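Local coordinates for protein agglutinin alpha chain (PDB 4R6R) that binds D-galactose as a lectin, recognising the T-antigen disaccharide Gal-beta1,3-GalNAc and human IgA1, and stimulates T and B cells, at residues R13-S18 against V54-D59; V80-T85 against Y96-G101. All coordinates share one frame; numbering follows the deposited sequence.

Contact 1 (R13-S18 against V54-D59); sequences REINLS and VKISLD. With EDO (1,2-ethanediol), chain J.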
loop_
_atom_site.group_PDB
_atom_site.type_symbol
_atom_site.label_atom_id
_atom_site.label_comp_id
_atom_site.label_asym_id
_atom_site.label_seq_id
_atom_site.Cartn_x
_atom_site.Cartn_y
_atom_site.Cartn_z
ATOM N N ARG A 13 3.617 18.007 8.890
ATOM C CA ARG A 13 4.038 19.401 8.734
ATOM C C ARG A 13 4.834 19.939 9.917
ATOM O O ARG A 13 5.754 20.712 9.709
ATOM C CB ARG A 13 2.820 20.326 8.482
ATOM C CG ARG A 13 2.279 20.083 7.064
ATOM C CD ARG A 13 0.873 20.752 6.954
ATOM N NE ARG A 13 0.363 20.708 5.548
ATOM C CZ ARG A 13 0.674 21.599 4.605
ATOM N NH1 ARG A 13 0.139 21.452 3.391
ATOM N NH2 ARG A 13 1.441 22.662 4.910
ATOM N N GLU A 14 4.478 19.601 11.139
ATOM C CA GLU A 14 5.150 20.156 12.310
ATOM C C GLU A 14 4.930 19.232 13.480
ATOM O O GLU A 14 3.869 18.557 13.629
ATOM C CB GLU A 14 4.495 21.517 12.600
ATOM C CG GLU A 14 5.090 22.272 13.772
ATOM C CD GLU A 14 4.415 23.641 13.875
ATOM O OE1 GLU A 14 4.812 24.550 13.094
ATOM O OE2 GLU A 14 3.513 23.842 14.708
ATOM N N ILE A 15 5.961 19.162 14.333
ATOM C CA ILE A 15 5.813 18.395 15.600
ATOM C C ILE A 15 6.094 19.394 16.727
ATOM O O ILE A 15 7.102 20.145 16.680
ATOM C CB ILE A 15 6.838 17.282 15.647
ATOM C CG1 ILE A 15 6.465 16.210 14.595
ATOM C CG2 ILE A 15 6.748 16.587 16.967
ATOM C CD1 ILE A 15 7.471 15.074 14.429
ATOM N N ASN A 16 5.183 19.435 17.672
ATOM C CA ASN A 16 5.349 20.264 18.869
ATOM C C ASN A 16 5.436 19.342 20.095
ATOM O O ASN A 16 4.477 18.676 20.443
ATOM C CB ASN A 16 4.163 21.189 19.007
ATOM C CG ASN A 16 4.121 22.219 17.924
ATOM O OD1 ASN A 16 4.876 23.178 17.930
ATOM N ND2 ASN A 16 3.226 22.024 17.007
ATOM N N LEU A 17 6.609 19.288 20.727
ATOM C CA LEU A 17 6.772 18.394 21.869
ATOM C C LEU A 17 7.461 19.169 22.990
ATOM O O LEU A 17 7.927 20.328 22.799
ATOM C CB LEU A 17 7.533 17.114 21.507
ATOM C CG LEU A 17 9.000 17.296 21.097
ATOM C CD1 LEU A 17 9.907 17.382 22.329
ATOM C CD2 LEU A 17 9.441 16.078 20.294
ATOM N N SER A 18 7.343 18.618 24.185
ATOM C CA SER A 18 8.066 19.229 25.297
ATOM C C SER A 18 8.920 18.183 25.935
ATOM O O SER A 18 8.685 16.986 25.817
ATOM C CB SER A 18 7.141 19.948 26.223
ATOM O OG SER A 18 6.410 19.009 27.020
ATOM N N VAL A 54 9.387 22.662 22.312
ATOM C CA VAL A 54 10.132 22.869 21.075
ATOM C C VAL A 54 9.178 22.658 19.879
ATOM O O VAL A 54 8.296 21.776 19.890
ATOM C CB VAL A 54 11.391 22.008 20.958
ATOM C CG1 VAL A 54 11.038 20.560 20.913
ATOM C CG2 VAL A 54 12.199 22.387 19.698
ATOM N N LYS A 55 9.360 23.509 18.846
ATOM C CA LYS A 55 8.499 23.439 17.673
ATOM C C LYS A 55 9.390 23.017 16.516
ATOM O O LYS A 55 10.381 23.725 16.215
ATOM C CB LYS A 55 7.888 24.816 17.365
ATOM C CG LYS A 55 6.926 24.781 16.185
ATOM C CD LYS A 55 6.504 26.204 15.830
ATOM C CE LYS A 55 5.490 26.709 16.845
ATOM N NZ LYS A 55 4.310 25.792 16.850
ATOM N N ILE A 56 9.084 21.862 15.904
ATOM C CA ILE A 56 9.869 21.367 14.747
ATOM C C ILE A 56 8.970 21.617 13.556
ATOM O O ILE A 56 8.033 20.871 13.244
ATOM C CB ILE A 56 10.133 19.874 14.908
ATOM C CG1 ILE A 56 10.921 19.656 16.214
ATOM C CG2 ILE A 56 10.753 19.253 13.623
ATOM C CD1 ILE A 56 10.921 18.223 16.707
ATOM N N SER A 57 9.293 22.643 12.808
ATOM C CA SER A 57 8.500 23.050 11.682
ATOM C C SER A 57 9.163 22.579 10.396
ATOM O O SER A 57 10.192 23.114 9.981
ATOM C CB SER A 57 8.365 24.611 11.643
ATOM O OG SER A 57 7.571 25.042 12.728
ATOM N N LEU A 58 8.587 21.574 9.737
ATOM C CA LEU A 58 9.239 21.001 8.564
ATOM C C LEU A 58 8.835 21.753 7.319
ATOM O O LEU A 58 7.697 22.212 7.213
ATOM C CB LEU A 58 8.805 19.563 8.337
ATOM C CG LEU A 58 9.109 18.686 9.583
ATOM C CD1 LEU A 58 8.724 17.218 9.284
ATOM C CD2 LEU A 58 10.604 18.734 9.955
ATOM N N ASP A 59 9.753 21.785 6.349
ATOM C CA ASP A 59 9.451 22.442 5.066
ATOM C C ASP A 59 8.690 21.434 4.187
ATOM O O ASP A 59 9.211 20.884 3.222
ATOM C CB ASP A 59 10.781 22.930 4.398
ATOM C CG ASP A 59 10.536 23.609 3.041
ATOM O OD1 ASP A 59 9.385 24.008 2.789
ATOM O OD2 ASP A 59 11.502 23.751 2.256
HETATM C C1 EDO J . 10.959 26.927 16.222
HETATM O O1 EDO J . 10.055 26.697 15.125
HETATM C C2 EDO J . 10.747 28.334 16.779
HETATM O O2 EDO J . 9.613 28.367 17.664
HETATM O O HOH W 1 5.544 23.386 8.670
HETATM O O HOH W 2 5.783 24.147 20.353
#

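Contact 2 (V80-T85 against Y96-G101); sequences VVRSLT and YGVTSG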
loop_
_atom_site.group_PDB
_atom_site.type_symbol
_atom_site.label_atom_id
_atom_site.label_comp_id
_atom_site.label_asym_id
_atom_site.label_seq_id
_atom_site.Cartn_x
_atom_site.Cartn_y
_atom_site.Cartn_z
ATOM N N VAL A 80 9.907 4.803 30.301
ATOM C CA VAL A 80 9.324 5.910 29.465
ATOM C C VAL A 80 10.284 6.228 28.305
ATOM O O VAL A 80 11.373 5.697 28.254
ATOM C CB VAL A 80 9.021 7.181 30.329
ATOM C CG1 VAL A 80 8.040 6.814 31.463
ATOM C CG2 VAL A 80 10.300 7.739 30.937
ATOM N N VAL A 81 9.824 7.037 27.346
ATOM C CA VAL A 81 10.664 7.482 26.268
ATOM C C VAL A 81 11.417 8.715 26.807
ATOM O O VAL A 81 10.843 9.784 27.008
ATOM C CB VAL A 81 9.796 7.868 25.072
ATOM C CG1 VAL A 81 10.666 8.385 23.918
ATOM C CG2 VAL A 81 9.013 6.626 24.681
ATOM N N ARG A 82 12.683 8.480 27.121
ATOM C CA ARG A 82 13.542 9.498 27.704
ATOM C C ARG A 82 14.061 10.541 26.693
ATOM O O ARG A 82 14.255 11.686 27.076
ATOM C CB ARG A 82 14.732 8.875 28.429
ATOM C CG ARG A 82 14.236 8.060 29.645
ATOM C CD ARG A 82 15.308 7.860 30.694
ATOM N NE ARG A 82 15.436 9.137 31.426
ATOM C CZ ARG A 82 16.411 9.383 32.300
ATOM N NH1 ARG A 82 17.339 8.446 32.559
ATOM N NH2 ARG A 82 16.460 10.538 32.889
ATOM N N SER A 83 14.256 10.177 25.397
ATOM C CA SER A 83 14.688 11.140 24.425
ATOM C C SER A 83 14.139 10.741 23.074
ATOM O O SER A 83 13.857 9.586 22.824
ATOM C CB SER A 83 16.239 11.167 24.368
ATOM O OG SER A 83 16.814 12.029 23.447
ATOM N N LEU A 84 14.049 11.752 22.235
ATOM C CA LEU A 84 13.720 11.587 20.787
ATOM C C LEU A 84 14.625 12.465 19.978
ATOM O O LEU A 84 14.943 13.631 20.339
ATOM C CB LEU A 84 12.289 12.008 20.474
ATOM C CG LEU A 84 11.241 11.097 21.080
ATOM C CD1 LEU A 84 9.847 11.744 20.988
ATOM C CD2 LEU A 84 11.228 9.752 20.334
ATOM N N THR A 85 14.984 11.934 18.818
ATOM C CA THR A 85 15.667 12.698 17.752
ATOM C C THR A 85 14.985 12.421 16.436
ATOM O O THR A 85 14.637 11.272 16.140
ATOM C CB THR A 85 17.134 12.248 17.631
ATOM O OG1 THR A 85 17.762 12.479 18.906
ATOM C CG2 THR A 85 17.863 13.037 16.503
ATOM N N TYR A 96 16.220 15.606 22.085
ATOM C CA TYR A 96 15.394 16.265 23.147
ATOM C C TYR A 96 15.212 15.281 24.268
ATOM O O TYR A 96 14.808 14.147 24.032
ATOM C CB TYR A 96 14.024 16.649 22.585
ATOM C CG TYR A 96 14.160 17.521 21.367
ATOM C CD1 TYR A 96 14.707 18.802 21.469
ATOM C CD2 TYR A 96 13.770 17.037 20.103
ATOM C CE1 TYR A 96 14.850 19.620 20.339
ATOM C CE2 TYR A 96 13.889 17.820 18.990
ATOM C CZ TYR A 96 14.428 19.116 19.127
ATOM O OH TYR A 96 14.568 19.866 17.973
ATOM N N GLY A 97 15.438 15.695 25.523
ATOM C CA GLY A 97 15.232 14.818 26.695
ATOM C C GLY A 97 16.588 14.346 27.198
ATOM O O GLY A 97 17.607 15.107 27.130
ATOM N N VAL A 98 16.659 13.111 27.641
ATOM C CA VAL A 98 17.851 12.556 28.228
ATOM C C VAL A 98 18.279 11.333 27.431
ATOM O O VAL A 98 17.497 10.336 27.320
ATOM C CB VAL A 98 17.600 12.149 29.695
ATOM C CG1 VAL A 98 18.818 11.451 30.300
ATOM C CG2 VAL A 98 17.191 13.367 30.495
ATOM N N THR A 99 19.504 11.382 26.929
ATOM C CA THR A 99 19.969 10.262 26.109
ATOM C C THR A 99 20.600 9.148 26.928
ATOM O O THR A 99 21.800 8.869 26.792
ATOM C CB THR A 99 20.912 10.772 25.019
ATOM O OG1 THR A 99 21.919 11.622 25.628
ATOM C CG2 THR A 99 20.137 11.624 23.994
ATOM N N SER A 100 19.761 8.535 27.734
ATOM C CA SER A 100 20.192 7.492 28.649
ATOM C C SER A 100 19.201 6.391 28.613
ATOM O O SER A 100 17.995 6.615 28.495
ATOM C CB SER A 100 20.171 8.022 30.095
ATOM O OG SER A 100 21.322 8.815 30.270
ATOM N N GLY A 101 19.742 5.180 28.738
ATOM C CA GLY A 101 18.968 3.979 28.864
ATOM C C GLY A 101 19.185 3.078 27.656
ATOM O O GLY A 101 20.322 2.879 27.233
#

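Contact 1 (R13-S18 against V54-D59)
Glu14 and Lys55 meet across two antiparallel strands, 14-18 and 54-57, whose axes come within 4.8 Å at 171°. Backbone bonds set the register. Ile15 pairs with Ile56 through two N-H...O bonds, the shorter from Ile56 N to Ile15 O at 2.7 Å, and Leu17 and Val54 form the second hydrogen-bonded pair. Beyond the last bridge, Leu58 N still reaches Arg13 O, and one water donates to both Arg13 O and Leu58 O. Arg13 and Glu14 together face Val31, a classic beta bulge on the other edge of their strand.

The polar face carries Glu14, Asn16, Lys55 and Ser57. Glu14 is extended, CG anti to the backbone N (chi1 -178°), which takes its carboxylate to the neighbouring strand. There OE1 accepts the Ser57 OG proton at 2.8 Å, while Lys55 NZ forms a salt bridge to OE2 at 3.0 Å from well above the carboxylate plane. Lys55 bends at chi3 and chi4, turning its ammonium group back to Asn16 OD1 as well, 2.9 Å from NZ. Asn16 ND2 donates to Glu14 OE2 on its anti side and also bonds Gln29, so the amide's rotation is fixed by donor and acceptor alike.

On the opposite face the side chains are aliphatic. Leu17 and Val54 lie alongside each other, CD1 to CG1 3.7 Å. Ile15 CB sits 4.3 Å from Ile56 CB. Aliphatic side chains suit this face because it packs on Phe86 of strand 78-88 and Phe28 of strand 25-34. The lysine probably stabilises the ionised carboxylate it pairs with, so the outer face is tied by charge and the inner one by hydrophobic burial.

Contact 2 (V80-T85 against Y96-G101)
Tyr96 O is gripped by two donors from the strand opposite. Leu84 N approaches in the carbonyl plane at 3.1 Å, completing a hydrogen-bonded antiparallel pair with the return bond from Tyr96 N to Leu84 O. Ser83 OG donates from above that plane, 62° out of it, at 3.0 Å. With OG anti to its own backbone N (chi1 178°), the hydroxyl is carried over to the neighbouring carbonyl; serine is small enough to lie here, buried, with its polar atom satisfied. The methyl CG2 of Thr99 packs against the same hydroxyl, 3.4 Å from Ser83 OG.

At the next bridge Gly97 faces Ser83, their CA atoms 4.4 Å apart. Its backbone angles by themselves call for glycine, and a CB would run into Arg82 O. That carbonyl instead accepts Val98 N at 2.9 Å, a nearly straight N-H...O bond although the donor stands above the carbonyl plane. The strand ends at Gly97; Val98 makes its bond from the loop that follows, where Thr99 centres an inverse gamma turn.

Arg82 spreads along this departing chain. Its side chain runs beside Val98, whose CG1 lies over one face of the guanidinium, 3.6 Å from NH2 and offset toward the rim. The stem passes the carbonyl oxygens of Val98 and Ser100, with Arg82 CD 3.7 Å from Ser100 O, and NE donates to Thr23 O.

Val80, at the start of its segment, touches the bound nitrophenyl galactoside. The contact belongs to the hairpin of strands 78-88 and 92-97, at the edge of a four-stranded antiparallel sheet. On the other side of 78-88, Arg82 and Ser83 both face Tyr71 of strand 65-75 in a classic beta bulge, and Leu84 touches Phe127 of strand 124-132.

How the contacts relate
Contacts 1 and 2 join edge strands to their inner neighbours in two different four-stranded sheets of the beta-prism fold, one in each of the two sequence repeats, with centres about 17 Å apart. Both are partly buried, and they touch directly: Tyr96 of contact 2 packs against the aliphatic face of contact 1, its CE2 3.8 Å from Ile56 CD1 and its OH 3.9 Å from Val54 CG2. Contact 1 is a regular pairing over four bridges, with a charged outer face. Contact 2 keeps only two bridges before its edge strand ends; it has fewer backbone bonds and adds a serine hydroxyl on a main-chain carbonyl and an arginine laid over valine. Its segment 80-85 also reaches the sugar pocket.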